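Local atomic coordinates of fructose-bisphosphatase (PDB entry 1VDW), a protein that probably hydrolyses fructose 1,6-bisphosphate to fructose 6-phosphate and phosphate with magnesium as cofactor, as a homodimer of the inositol monophosphatase superfamily. Residues A[6-12]-A[57-63]; A[141-145]-A[240-244]; A[187-193]-A[235-240]. All blocks are in the same frame, centred on the assembly; numbering follows the deposited sequence.

Contact 1 (A[6-12]-A[57-63]); sequences WRKIAID and KFKDLGV
D12 and K57 form the polar end of this helix-to-helix contact. K57 NZ donates to D12 OD2 at 3.0 Å, but it approaches from above the carboxylate plane, 41° out of it. K8 NZ, one turn back along the first helix, meets the same D12 OD2 at 2.8 Å and takes its syn lone pair. One oxygen thus serves two ammonium groups, and its negative charge probably lets K8 NZ and K57 NZ sit 4.7 Å apart. The bend of the K57 chain at chi2 (71°) brings its end across to D12, with CE passing close to I9 CG2.

The rest of the contact is apolar. W6 CZ3 comes to the edge of the F58 ring, near its plane, 3.9 Å from F58 CE1. At the edge of the indole, near its plane, V63 CG1 lies 3.9 Å from W6 CH2. L61 CD1 adds a contact at 4.0 Å from W6 CZ3. I9 sets CG2 against F58 CE1 (3.9 Å); its tip faces that of L61, though two I9 conformers are deposited and the very short approach is doubtful.

Farther out, G62 closes helix 45-60 with a Schellman motif just before V63, and Q75 NE2 hydrogen-bonds to both K59 O and V63 O. W6 rests on I105 and Y113, F58 on V81 and V103. Helices 3-20 and 45-60 therefore pair in one layer over the eight-stranded sheet, as in the layered alpha-beta sandwich of inositol monophosphatases.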
ATOM      1  N   TRP A   6     -12.167  -9.219  26.406  1.00 16.90           N
ATOM      2  CA  TRP A   6     -11.776  -8.160  25.483  1.00 16.72           C
ATOM      3  C   TRP A   6     -11.773  -8.684  24.050  1.00 16.89           C
ATOM      4  O   TRP A   6     -12.083  -7.953  23.109  1.00 15.43           O
ATOM      5  CB  TRP A   6     -10.398  -7.606  25.851  1.00 17.30           C
ATOM      6  CG  TRP A   6     -10.419  -6.785  27.104  1.00 17.06           C
ATOM      7  CD1 TRP A   6      -9.795  -7.071  28.287  1.00 18.60           C
ATOM      8  CD2 TRP A   6     -11.131  -5.560  27.311  1.00 16.82           C
ATOM      9  NE1 TRP A   6     -10.075  -6.101  29.215  1.00 18.60           N
ATOM     10  CE2 TRP A   6     -10.888  -5.158  28.645  1.00 18.13           C
ATOM     11  CE3 TRP A   6     -11.941  -4.757  26.499  1.00 19.22           C
ATOM     12  CZ2 TRP A   6     -11.440  -3.992  29.188  1.00 18.95           C
ATOM     13  CZ3 TRP A   6     -12.490  -3.594  27.040  1.00 19.82           C
ATOM     14  CH2 TRP A   6     -12.231  -3.223  28.371  1.00 21.03           C
ATOM     15  N   ARG A   7     -11.430  -9.956  23.884  1.00 16.35           N
ATOM     16  CA  ARG A   7     -11.413 -10.544  22.554  1.00 16.17           C
ATOM     17  C   ARG A   7     -12.837 -10.611  21.999  1.00 17.38           C
ATOM     18  O   ARG A   7     -13.053 -10.478  20.795  1.00 17.16           O
ATOM     19  CB  ARG A   7     -10.756 -11.928  22.603  1.00 17.31           C
ATOM     20  CG  ARG A   7      -9.326 -11.878  23.147  1.00 18.72           C
ATOM     21  CD  ARG A   7      -8.629 -13.228  23.116  1.00 20.12           C
ATOM     22  NE  ARG A   7      -8.242 -13.630  21.767  1.00 21.96           N
ATOM     23  CZ  ARG A   7      -7.566 -14.740  21.489  1.00 23.39           C
ATOM     24  NH1 ARG A   7      -7.203 -15.559  22.469  1.00 25.17           N
ATOM     25  NH2 ARG A   7      -7.242 -15.028  20.236  1.00 23.91           N
ATOM     26  N   LYS A   8     -13.814 -10.799  22.885  1.00 16.97           N
ATOM     27  CA  LYS A   8     -15.218 -10.843  22.473  1.00 15.82           C
ATOM     28  C   LYS A   8     -15.606  -9.455  21.963  1.00 16.20           C
ATOM     29  O   LYS A   8     -16.331  -9.311  20.978  1.00 15.34           O
ATOM     30  CB  LYS A   8     -16.103 -11.245  23.664  1.00 16.17           C
ATOM     31  CG  LYS A   8     -17.601 -11.368  23.369  1.00 17.41           C
ATOM     32  CD  LYS A   8     -18.345 -10.047  23.523  1.00 17.65           C
ATOM     33  CE  LYS A   8     -19.849 -10.236  23.332  1.00 18.62           C
ATOM     34  NZ  LYS A   8     -20.605  -8.961  23.484  1.00 19.67           N
ATOM     35  N   ILE A   9     -15.109  -8.427  22.641  1.00 15.98           N
ATOM     36  CA  ILE A   9     -15.391  -7.057  22.242  1.00 15.87           C
ATOM     37  C   ILE A   9     -14.788  -6.772  20.862  1.00 14.60           C
ATOM     38  O   ILE A   9     -15.390  -6.069  20.049  1.00 14.95           O
ATOM     39  CB  ILE A   9     -14.835  -6.064  23.285  1.00 17.09           C
ATOM     40  CG1 ILE A   9     -15.577  -6.262  24.610  0.50 18.70           C
ATOM     41  CG2 ILE A   9     -14.984  -4.633  22.786  0.50 18.26           C
ATOM     42  CD1 ILE A   9     -15.114  -5.364  25.724  0.50 18.95           C
ATOM     43  N   ALA A  10     -13.609  -7.327  20.601  1.00 13.66           N
ATOM     44  CA  ALA A  10     -12.957  -7.127  19.309  1.00 13.19           C
ATOM     45  C   ALA A  10     -13.867  -7.642  18.196  1.00 13.38           C
ATOM     46  O   ALA A  10     -14.008  -7.009  17.147  1.00 13.37           O
ATOM     47  CB  ALA A  10     -11.620  -7.854  19.276  1.00 13.15           C
ATOM     48  N   ILE A  11     -14.490  -8.795  18.428  1.00 13.73           N
ATOM     49  CA  ILE A  11     -15.386  -9.363  17.432  1.00 13.67           C
ATOM     50  C   ILE A  11     -16.620  -8.483  17.235  1.00 14.23           C
ATOM     51  O   ILE A  11     -17.078  -8.304  16.110  1.00 14.90           O
ATOM     52  CB  ILE A  11     -15.825 -10.789  17.813  1.00 15.17           C
ATOM     53  CG1 ILE A  11     -14.594 -11.687  17.939  1.00 15.39           C
ATOM     54  CG2 ILE A  11     -16.790 -11.334  16.766  1.00 15.53           C
ATOM     55  CD1 ILE A  11     -13.725 -11.726  16.707  1.00 19.42           C
ATOM     56  N   ASP A  12     -17.171  -7.939  18.319  1.00 13.91           N
ATOM     57  CA  ASP A  12     -18.329  -7.058  18.182  1.00 15.33           C
ATOM     58  C   ASP A  12     -17.927  -5.896  17.276  1.00 15.37           C
ATOM     59  O   ASP A  12     -18.701  -5.455  16.429  1.00 15.86           O
ATOM     60  CB  ASP A  12     -18.777  -6.487  19.534  1.00 17.26           C
ATOM     61  CG  ASP A  12     -19.324  -7.543  20.478  1.00 17.58           C
ATOM     62  OD1 ASP A  12     -19.814  -8.589  20.004  1.00 20.54           O
ATOM     63  OD2 ASP A  12     -19.279  -7.308  21.704  1.00 20.46           O
ATOM     64  N   LYS A  57     -18.821   2.230  22.231  1.00 22.16           N
ATOM     65  CA  LYS A  57     -18.645   0.873  22.732  1.00 21.72           C
ATOM     66  C   LYS A  57     -17.846   0.849  24.032  1.00 21.26           C
ATOM     67  O   LYS A  57     -18.283   0.282  25.034  1.00 21.82           O
ATOM     68  CB  LYS A  57     -17.932   0.027  21.672  1.00 23.27           C
ATOM     69  CG  LYS A  57     -17.742  -1.434  22.038  1.00 24.48           C
ATOM     70  CD  LYS A  57     -19.056  -2.198  22.013  1.00 25.92           C
ATOM     71  CE  LYS A  57     -18.818  -3.697  22.140  1.00 26.11           C
ATOM     72  NZ  LYS A  57     -20.085  -4.480  22.086  1.00 26.51           N
ATOM     73  N   PHE A  58     -16.676   1.477  24.017  1.00 19.79           N
ATOM     74  CA  PHE A  58     -15.820   1.510  25.196  1.00 19.25           C
ATOM     75  C   PHE A  58     -16.313   2.467  26.272  1.00 20.14           C
ATOM     76  O   PHE A  58     -16.150   2.202  27.463  1.00 18.76           O
ATOM     77  CB  PHE A  58     -14.388   1.855  24.783  1.00 18.82           C
ATOM     78  CG  PHE A  58     -13.731   0.780  23.963  1.00 19.13           C
ATOM     79  CD1 PHE A  58     -13.428  -0.453  24.530  1.00 18.36           C
ATOM     80  CD2 PHE A  58     -13.450   0.985  22.618  1.00 17.77           C
ATOM     81  CE1 PHE A  58     -12.857  -1.471  23.771  1.00 19.12           C
ATOM     82  CE2 PHE A  58     -12.878  -0.026  21.847  1.00 18.95           C
ATOM     83  CZ  PHE A  58     -12.582  -1.259  22.426  1.00 18.65           C
ATOM     84  N   LYS A  59     -16.922   3.574  25.859  1.00 20.91           N
ATOM     85  CA  LYS A  59     -17.441   4.540  26.819  1.00 22.14           C
ATOM     86  C   LYS A  59     -18.523   3.877  27.665  1.00 22.68           C
ATOM     87  O   LYS A  59     -18.544   4.025  28.888  1.00 22.11           O
ATOM     88  CB  LYS A  59     -18.026   5.758  26.098  1.00 23.62           C
ATOM     89  CG  LYS A  59     -18.563   6.830  27.035  1.00 26.29           C
ATOM     90  CD  LYS A  59     -19.137   8.011  26.270  1.00 28.59           C
ATOM     91  CE  LYS A  59     -19.705   9.059  27.215  1.00 30.59           C
ATOM     92  NZ  LYS A  59     -18.671   9.594  28.144  1.00 31.93           N
ATOM     93  N   ASP A  60     -19.412   3.137  27.008  1.00 22.44           N
ATOM     94  CA  ASP A  60     -20.502   2.454  27.698  1.00 23.26           C
ATOM     95  C   ASP A  60     -20.014   1.354  28.635  1.00 22.59           C
ATOM     96  O   ASP A  60     -20.732   0.952  29.550  1.00 22.23           O
ATOM     97  CB  ASP A  60     -21.493   1.864  26.690  1.00 25.47           C
ATOM     98  CG  ASP A  60     -22.140   2.924  25.817  1.00 27.56           C
ATOM     99  OD1 ASP A  60     -22.219   4.092  26.255  1.00 29.34           O
ATOM    100  OD2 ASP A  60     -22.584   2.588  24.699  1.00 31.32           O
ATOM    101  N   LEU A  61     -18.801   0.859  28.402  1.00 21.54           N
ATOM    102  CA  LEU A  61     -18.234  -0.184  29.251  1.00 20.61           C
ATOM    103  C   LEU A  61     -17.701   0.420  30.542  1.00 20.53           C
ATOM    104  O   LEU A  61     -17.369  -0.301  31.484  1.00 21.56           O
ATOM    105  CB  LEU A  61     -17.104  -0.915  28.528  1.00 20.59           C
ATOM    106  CG  LEU A  61     -17.525  -1.911  27.448  1.00 21.36           C
ATOM    107  CD1 LEU A  61     -16.295  -2.384  26.695  1.00 22.30           C
ATOM    108  CD2 LEU A  61     -18.254  -3.086  28.086  1.00 21.84           C
ATOM    109  N   GLY A  62     -17.610   1.745  30.570  1.00 20.01           N
ATOM    110  CA  GLY A  62     -17.132   2.438  31.752  1.00 20.24           C
ATOM    111  C   GLY A  62     -15.625   2.551  31.895  1.00 19.97           C
ATOM    112  O   GLY A  62     -15.134   2.870  32.976  1.00 20.54           O
ATOM    113  N   VAL A  63     -14.885   2.301  30.821  1.00 18.60           N
ATOM    114  CA  VAL A  63     -13.429   2.392  30.883  1.00 18.19           C
ATOM    115  C   VAL A  63     -12.948   3.755  30.392  1.00 16.28           C
ATOM    116  O   VAL A  63     -13.715   4.511  29.791  1.00 17.87           O
ATOM    117  CB  VAL A  63     -12.757   1.286  30.028  1.00 17.65           C
ATOM    118  CG1 VAL A  63     -13.231  -0.084  30.489  1.00 18.76           C
ATOM    119  CG2 VAL A  63     -13.074   1.491  28.547  1.00 18.34           C
TER

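Contact 2 (A[141-145]-A[240-244]); sequences KVREL and NNEEL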
ATOM      1  N   LYS A 141       5.339 -14.058  14.277  1.00 11.87           N
ATOM      2  CA  LYS A 141       6.576 -13.532  14.841  1.00 12.15           C
ATOM      3  C   LYS A 141       7.324 -12.775  13.760  1.00 11.03           C
ATOM      4  O   LYS A 141       7.095 -12.994  12.569  1.00 10.85           O
ATOM      5  CB  LYS A 141       7.459 -14.664  15.385  1.00 15.11           C
ATOM      6  CG  LYS A 141       7.897 -15.682  14.346  1.00 20.01           C
ATOM      7  CD  LYS A 141       8.665 -16.825  15.004  1.00 24.08           C
ATOM      8  CE  LYS A 141       9.033 -17.915  14.006  1.00 27.27           C
ATOM      9  NZ  LYS A 141      10.012 -17.449  12.985  1.00 29.25           N
ATOM     10  N   VAL A 142       8.205 -11.870  14.168  1.00 11.53           N
ATOM     11  CA  VAL A 142       8.981 -11.122  13.191  1.00 10.94           C
ATOM     12  C   VAL A 142       9.855 -12.122  12.451  1.00 11.02           C
ATOM     13  O   VAL A 142      10.175 -13.196  12.976  1.00 12.39           O
ATOM     14  CB  VAL A 142       9.880 -10.048  13.856  1.00 10.83           C
ATOM     15  CG1 VAL A 142       9.018  -9.004  14.536  1.00 12.12           C
ATOM     16  CG2 VAL A 142      10.840 -10.692  14.863  1.00 11.81           C
ATOM     17  N   ARG A 143      10.217 -11.796  11.220  1.00 11.32           N
ATOM     18  CA  ARG A 143      11.066 -12.696  10.460  1.00 12.14           C
ATOM     19  C   ARG A 143      12.526 -12.418  10.779  1.00 13.87           C
ATOM     20  O   ARG A 143      12.875 -11.363  11.306  1.00 13.26           O
ATOM     21  CB  ARG A 143      10.826 -12.532   8.958  1.00 12.15           C
ATOM     22  CG  ARG A 143      11.294 -11.207   8.368  1.00 12.70           C
ATOM     23  CD  ARG A 143      10.956 -11.161   6.885  1.00 13.37           C
ATOM     24  NE  ARG A 143      11.325  -9.905   6.241  1.00 12.26           N
ATOM     25  CZ  ARG A 143      10.771  -9.462   5.116  1.00 12.45           C
ATOM     26  NH1 ARG A 143       9.818 -10.168   4.520  1.00 13.01           N
ATOM     27  NH2 ARG A 143      11.181  -8.328   4.573  1.00 14.42           N
ATOM     28  N   GLU A 144      13.374 -13.388  10.470  1.00 16.71           N
ATOM     29  CA  GLU A 144      14.799 -13.234  10.696  1.00 18.27           C
ATOM     30  C   GLU A 144      15.316 -12.382   9.539  1.00 18.68           C
ATOM     31  O   GLU A 144      14.871 -12.542   8.401  1.00 21.13           O
ATOM     32  CB  GLU A 144      15.473 -14.607  10.696  1.00 22.53           C
ATOM     33  CG  GLU A 144      16.811 -14.655  11.413  1.00 26.54           C
ATOM     34  CD  GLU A 144      17.382 -16.060  11.487  1.00 29.08           C
ATOM     35  OE1 GLU A 144      18.382 -16.260  12.207  1.00 31.79           O
ATOM     36  OE2 GLU A 144      16.833 -16.965  10.820  1.00 30.95           O
ATOM     37  N   LEU A 145      16.226 -11.461   9.828  1.00 18.06           N
ATOM     38  CA  LEU A 145      16.795 -10.610   8.787  1.00 17.69           C
ATOM     39  C   LEU A 145      17.804 -11.455   8.016  1.00 18.13           C
ATOM     40  O   LEU A 145      18.835 -11.847   8.563  1.00 19.15           O
ATOM     41  CB  LEU A 145      17.487  -9.395   9.414  1.00 17.98           C
ATOM     42  CG  LEU A 145      18.079  -8.355   8.458  1.00 17.41           C
ATOM     43  CD1 LEU A 145      16.992  -7.809   7.535  1.00 18.04           C
ATOM     44  CD2 LEU A 145      18.716  -7.233   9.269  1.00 20.31           C
ATOM     45  N   ASN A 240      13.206  -5.765  13.325  1.00 11.75           N
ATOM     46  CA  ASN A 240      13.329  -7.169  13.696  1.00 13.63           C
ATOM     47  C   ASN A 240      14.789  -7.509  13.978  1.00 16.18           C
ATOM     48  O   ASN A 240      15.150  -8.681  14.092  1.00 18.33           O
ATOM     49  CB  ASN A 240      12.826  -8.050  12.552  1.00 13.07           C
ATOM     50  CG  ASN A 240      13.652  -7.893  11.282  1.00 12.47           C
ATOM     51  OD1 ASN A 240      14.574  -7.075  11.211  1.00 13.19           O
ATOM     52  ND2 ASN A 240      13.316  -8.676  10.266  1.00 13.10           N
ATOM     53  N   ASN A 241      15.623  -6.484  14.107  1.00 15.33           N
ATOM     54  CA  ASN A 241      17.050  -6.689  14.317  1.00 17.38           C
ATOM     55  C   ASN A 241      17.655  -5.431  14.936  1.00 17.30           C
ATOM     56  O   ASN A 241      17.470  -4.331  14.419  1.00 16.98           O
ATOM     57  CB  ASN A 241      17.687  -6.999  12.957  1.00 18.08           C
ATOM     58  CG  ASN A 241      19.174  -7.245  13.039  1.00 20.11           C
ATOM     59  OD1 ASN A 241      19.968  -6.309  13.106  1.00 21.29           O
ATOM     60  ND2 ASN A 241      19.561  -8.515  13.028  1.00 20.62           N
ATOM     61  N   GLU A 242      18.375  -5.600  16.044  1.00 18.78           N
ATOM     62  CA  GLU A 242      18.992  -4.474  16.740  1.00 18.59           C
ATOM     63  C   GLU A 242      20.040  -3.749  15.899  1.00 16.78           C
ATOM     64  O   GLU A 242      20.104  -2.520  15.912  1.00 17.61           O
ATOM     65  CB  GLU A 242      19.621  -4.949  18.054  1.00 20.64           C
ATOM     66  CG  GLU A 242      20.327  -3.865  18.869  1.00 22.24           C
ATOM     67  CD  GLU A 242      19.418  -2.710  19.263  1.00 23.26           C
ATOM     68  OE1 GLU A 242      18.238  -2.956  19.595  1.00 25.20           O
ATOM     69  OE2 GLU A 242      19.890  -1.552  19.258  1.00 24.78           O
ATOM     70  N   GLU A 243      20.860  -4.499  15.170  1.00 17.86           N
ATOM     71  CA  GLU A 243      21.890  -3.877  14.342  1.00 19.48           C
ATOM     72  C   GLU A 243      21.266  -2.999  13.260  1.00 17.75           C
ATOM     73  O   GLU A 243      21.756  -1.908  12.979  1.00 18.07           O
ATOM     74  CB  GLU A 243      22.782  -4.938  13.691  1.00 21.15           C
ATOM     75  CG  GLU A 243      23.962  -4.352  12.927  1.00 25.51           C
ATOM     76  CD  GLU A 243      24.825  -5.412  12.267  1.00 28.74           C
ATOM     77  OE1 GLU A 243      25.903  -5.056  11.744  1.00 31.89           O
ATOM     78  OE2 GLU A 243      24.427  -6.596  12.269  1.00 30.94           O
ATOM     79  N   LEU A 244      20.183  -3.478  12.655  1.00 17.64           N
ATOM     80  CA  LEU A 244      19.494  -2.717  11.619  1.00 16.78           C
ATOM     81  C   LEU A 244      18.907  -1.446  12.223  1.00 14.55           C
ATOM     82  O   LEU A 244      19.020  -0.362  11.652  1.00 15.55           O
ATOM     83  CB  LEU A 244      18.382  -3.567  10.996  1.00 17.43           C
ATOM     84  CG  LEU A 244      17.394  -2.858  10.060  1.00 16.71           C
ATOM     85  CD1 LEU A 244      18.144  -2.184   8.926  1.00 17.62           C
ATOM     86  CD2 LEU A 244      16.387  -3.868   9.519  1.00 17.22           C
TER
HETATM   87  O   HOH W   1      14.423 -11.231  13.612  1.00 23.31           O
HETATM   88  O   HOH W   2      17.183 -10.853  12.726  1.00 31.01           O
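R143 and N240 carry the direct polar link. N240 ND2 lies 2.9 Å from R143 O, but the N-H points poorly at the oxygen (121°), so the bond is weak; the stronger partner of this amide is D188. The guanidinium of R143 finds its partners outside the two segments: NH2 forms a salt bridge with D188 OD2 and a hydrogen bond with Y90 OH of the second subunit.

Two waters reinforce the join. The first donates to R143 O and, at 2.7 Å, to N240 O, bridging the two backbones. The second accepts from L145 N at 3.1 Å and donates to N240 O over a longer span, with a weak bond from N241 ND2.

Capping is the role of the N241 side chain. With CG anti to the backbone N (chi1 -180°), its OD1 lies 2.9 Å from L244 N, which donates in the carbonyl plane onto a lone pair at an N-H...O angle of 153°. This is an N-cap bond in the first turn of helix 242-250.

Apolar packing falls mainly to L145. Its CD2 stands almost straight above the N241 amide, 3.8 Å from N241 CG and 4.1 Å from both N241 OD1 and N241 ND2, and it also touches L244 CB. V142 CB meets N240 CB at 3.8 Å. Were N241 replaced by an alanine, L244 N would probably lose its capping acceptor and L145 CD2 the flat amide it packs on.

The 141-145 loop, between strands 138-140 and 150-154, thus lies at the surface across the turn from strand 234-239 into helix 242-250, with L244 packed against P149 and D188.

Contact 3 (A[187-193]-A[235-240]); sequences LDAVVDI and NIIAAN
V190 and A238 form a hydrogen-bonded pair between two antiparallel strands. V190 N donates to A238 O at 2.8 Å, and A238 N returns the bond to V190 O at 2.9 Å, almost perfectly straight at 179°. D192 and I236 repeat the pattern, with both N...O distances at 2.9 Å. The axes of strands 189-193 and 235-239 approach to 4.6 Å and run 174° apart. Between these pairs lie the non-hydrogen-bonded pairs A189 with A239 and V191 with I237, where CA-H...O contacts such as V191 CA to I236 O fill in.

At the end of the ladder N240 N still reaches D188 O at 3.0 Å. With its CG set between the backbone N and the carbonyl carbon (chi1 63°), the N240 amide turns to D188 and adds a side-chain bond, its ND2 lying 2.9 Å from D188 OD1 on the anti lone pair. Carboxylate and amide planes are steeply inclined to each other. D188 OD2 faces other donors, R143 NH2 and S150 N, so the carboxylate is held through both oxygens.

Apolar contacts separate by sheet face. A189 CB touches A239 CB at 3.9 Å, and I193 CG2 approaches I237 CD1; A189, V191 and I237 are covered by helix 242-250 through I248, L245 and L249. On the other face V190 CG1 nears I236 CD1, while V190 and A238 pack against L182 of helix 175-184. Also on that face, D192 pairs its carboxylate with R194.

Strand 189-193 also bonds to strand 150-154, so it is the middle strand of the five-stranded mixed sheet, with strand 234-239 next to it and helices on both faces. Such layering is characteristic of the inositol monophosphatase fold; the D192 side chain lies about 7 Å from that of D201, a predicted magnesium ligand.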
ATOM      1  N   LEU A 187       7.720  -7.230   6.678  1.00  9.22           N
ATOM      2  CA  LEU A 187       8.654  -6.104   6.622  1.00  9.06           C
ATOM      3  C   LEU A 187       9.708  -6.334   7.697  1.00  9.78           C
ATOM      4  O   LEU A 187       9.467  -7.062   8.664  1.00 10.69           O
ATOM      5  CB  LEU A 187       7.946  -4.774   6.912  1.00 10.15           C
ATOM      6  CG  LEU A 187       6.946  -4.250   5.882  1.00  9.12           C
ATOM      7  CD1 LEU A 187       6.242  -3.019   6.454  1.00 10.71           C
ATOM      8  CD2 LEU A 187       7.658  -3.921   4.579  1.00 10.73           C
ATOM      9  N   ASP A 188      10.872  -5.708   7.533  1.00 10.39           N
ATOM     10  CA  ASP A 188      11.955  -5.835   8.507  1.00 10.68           C
ATOM     11  C   ASP A 188      11.974  -4.660   9.478  1.00 10.35           C
ATOM     12  O   ASP A 188      12.495  -4.775  10.586  1.00 10.96           O
ATOM     13  CB  ASP A 188      13.299  -5.924   7.791  1.00 11.59           C
ATOM     14  CG  ASP A 188      13.379  -7.115   6.866  1.00 11.87           C
ATOM     15  OD1 ASP A 188      13.461  -8.259   7.365  1.00 13.52           O
ATOM     16  OD2 ASP A 188      13.347  -6.902   5.639  1.00 12.80           O
ATOM     17  N   ALA A 189      11.417  -3.527   9.063  1.00  9.99           N
ATOM     18  CA  ALA A 189      11.379  -2.349   9.924  1.00  9.95           C
ATOM     19  C   ALA A 189      10.294  -1.366   9.499  1.00  9.67           C
ATOM     20  O   ALA A 189       9.810  -1.399   8.364  1.00  9.25           O
ATOM     21  CB  ALA A 189      12.746  -1.643   9.913  1.00 12.01           C
ATOM     22  N   VAL A 190       9.914  -0.510  10.439  1.00  9.39           N
ATOM     23  CA  VAL A 190       8.930   0.547  10.233  1.00  9.78           C
ATOM     24  C   VAL A 190       9.589   1.781  10.830  1.00  9.57           C
ATOM     25  O   VAL A 190       9.919   1.814  12.020  1.00 10.42           O
ATOM     26  CB  VAL A 190       7.605   0.265  10.964  1.00  9.10           C
ATOM     27  CG1 VAL A 190       6.661   1.452  10.806  1.00 11.48           C
ATOM     28  CG2 VAL A 190       6.961  -0.990  10.395  1.00 10.82           C
ATOM     29  N   VAL A 191       9.779   2.789   9.993  1.00  9.18           N
ATOM     30  CA  VAL A 191      10.451   4.012  10.399  1.00  9.86           C
ATOM     31  C   VAL A 191       9.592   5.224  10.095  1.00  8.74           C
ATOM     32  O   VAL A 191       9.261   5.479   8.939  1.00 10.80           O
ATOM     33  CB  VAL A 191      11.787   4.154   9.640  1.00 10.28           C
ATOM     34  CG1 VAL A 191      12.520   5.416  10.084  1.00 12.50           C
ATOM     35  CG2 VAL A 191      12.640   2.922   9.862  1.00 11.60           C
ATOM     36  N   ASP A 192       9.208   5.962  11.131  1.00  9.88           N
ATOM     37  CA  ASP A 192       8.413   7.168  10.939  1.00 10.69           C
ATOM     38  C   ASP A 192       9.033   8.248  11.804  1.00 10.40           C
ATOM     39  O   ASP A 192       8.925   8.216  13.036  1.00 12.16           O
ATOM     40  CB  ASP A 192       6.957   6.950  11.351  1.00 11.31           C
ATOM     41  CG  ASP A 192       6.050   8.101  10.931  1.00 12.87           C
ATOM     42  OD1 ASP A 192       6.498   9.270  10.974  1.00 13.11           O
ATOM     43  OD2 ASP A 192       4.886   7.833  10.567  1.00 13.61           O
ATOM     44  N   ILE A 193       9.689   9.200  11.151  1.00 10.50           N
ATOM     45  CA  ILE A 193      10.366  10.277  11.859  1.00 12.38           C
ATOM     46  C   ILE A 193       9.820  11.650  11.481  1.00 14.08           C
ATOM     47  O   ILE A 193      10.546  12.645  11.480  1.00 15.21           O
ATOM     48  CB  ILE A 193      11.892  10.212  11.596  1.00 14.02           C
ATOM     49  CG1 ILE A 193      12.179  10.272  10.093  1.00 13.36           C
ATOM     50  CG2 ILE A 193      12.453   8.918  12.170  1.00 13.39           C
ATOM     51  CD1 ILE A 193      13.663  10.220   9.743  1.00 16.75           C
ATOM     52  N   ASN A 235       7.791   9.559  17.309  1.00 16.48           N
ATOM     53  CA  ASN A 235       8.569   9.050  16.188  1.00 16.51           C
ATOM     54  C   ASN A 235       8.937   7.629  16.558  1.00 17.36           C
ATOM     55  O   ASN A 235       9.229   7.341  17.720  1.00 19.99           O
ATOM     56  CB  ASN A 235       9.846   9.861  15.994  1.00 17.70           C
ATOM     57  CG  ASN A 235       9.569  11.272  15.555  1.00 18.43           C
ATOM     58  OD1 ASN A 235       8.970  11.501  14.506  1.00 18.43           O
ATOM     59  ND2 ASN A 235      10.001  12.236  16.360  1.00 22.85           N
ATOM     60  N   ILE A 236       8.924   6.735  15.582  1.00 15.67           N
ATOM     61  CA  ILE A 236       9.266   5.359  15.872  1.00 15.10           C
ATOM     62  C   ILE A 236      10.231   4.726  14.887  1.00 13.45           C
ATOM     63  O   ILE A 236      10.228   5.026  13.687  1.00 13.47           O
ATOM     64  CB  ILE A 236       8.011   4.465  15.934  1.00 17.81           C
ATOM     65  CG1 ILE A 236       7.286   4.495  14.586  1.00 16.86           C
ATOM     66  CG2 ILE A 236       7.096   4.924  17.063  1.00 20.07           C
ATOM     67  CD1 ILE A 236       6.109   3.533  14.499  1.00 20.00           C
ATOM     68  N   ILE A 237      11.075   3.861  15.429  1.00 13.44           N
ATOM     69  CA  ILE A 237      12.013   3.084  14.648  1.00 13.82           C
ATOM     70  C   ILE A 237      11.811   1.687  15.221  1.00 13.37           C
ATOM     71  O   ILE A 237      12.299   1.374  16.313  1.00 14.20           O
ATOM     72  CB  ILE A 237      13.478   3.525  14.849  1.00 15.70           C
ATOM     73  CG1 ILE A 237      13.667   4.973  14.389  1.00 18.29           C
ATOM     74  CG2 ILE A 237      14.394   2.619  14.048  1.00 18.13           C
ATOM     75  CD1 ILE A 237      13.095   6.015  15.330  1.00 19.98           C
ATOM     76  N   ALA A 238      11.043   0.873  14.506  1.00 12.53           N
ATOM     77  CA  ALA A 238      10.739  -0.490  14.924  1.00 11.98           C
ATOM     78  C   ALA A 238      11.414  -1.450  13.959  1.00 12.21           C
ATOM     79  O   ALA A 238      11.346  -1.259  12.742  1.00 13.27           O
ATOM     80  CB  ALA A 238       9.229  -0.713  14.926  1.00 13.43           C
ATOM     81  N   ALA A 239      12.055  -2.486  14.486  1.00 11.42           N
ATOM     82  CA  ALA A 239      12.747  -3.430  13.622  1.00 11.48           C
ATOM     83  C   ALA A 239      12.810  -4.836  14.184  1.00 12.12           C
ATOM     84  O   ALA A 239      12.523  -5.072  15.358  1.00 13.36           O
ATOM     85  CB  ALA A 239      14.162  -2.922  13.328  1.00 13.39           C
ATOM     86  N   ASN A 240      13.206  -5.765  13.325  1.00 11.75           N
ATOM     87  CA  ASN A 240      13.329  -7.169  13.696  1.00 13.63           C
ATOM     88  C   ASN A 240      14.789  -7.509  13.978  1.00 16.18           C
ATOM     89  O   ASN A 240      15.150  -8.681  14.092  1.00 18.33           O
ATOM     90  CB  ASN A 240      12.826  -8.050  12.552  1.00 13.07           C
ATOM     91  CG  ASN A 240      13.652  -7.893  11.282  1.00 12.47           C
ATOM     92  OD1 ASN A 240      14.574  -7.075  11.211  1.00 13.19           O
ATOM     93  ND2 ASN A 240      13.316  -8.676  10.266  1.00 13.10           N
TER

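From the N terminus, contact 1 closes first, joining helix 3-20 to the end of helix 45-60 against the eight-stranded sheet. Contact 2 opens only later, at the loop leaving that sheet, and closes at the start of helix 242-250. Contact 3 is nested inside this long loop and pairs two strands of the five-stranded sheet. Contacts 2 and 3 share N240, their centres are 11 Å apart, and the R143 to D188 salt bridge also joins them. Contact 1 is separate: its centre lies 33 Å from that of contact 2 and 29 Å from that of contact 3, on the opposite side of the chain's centre.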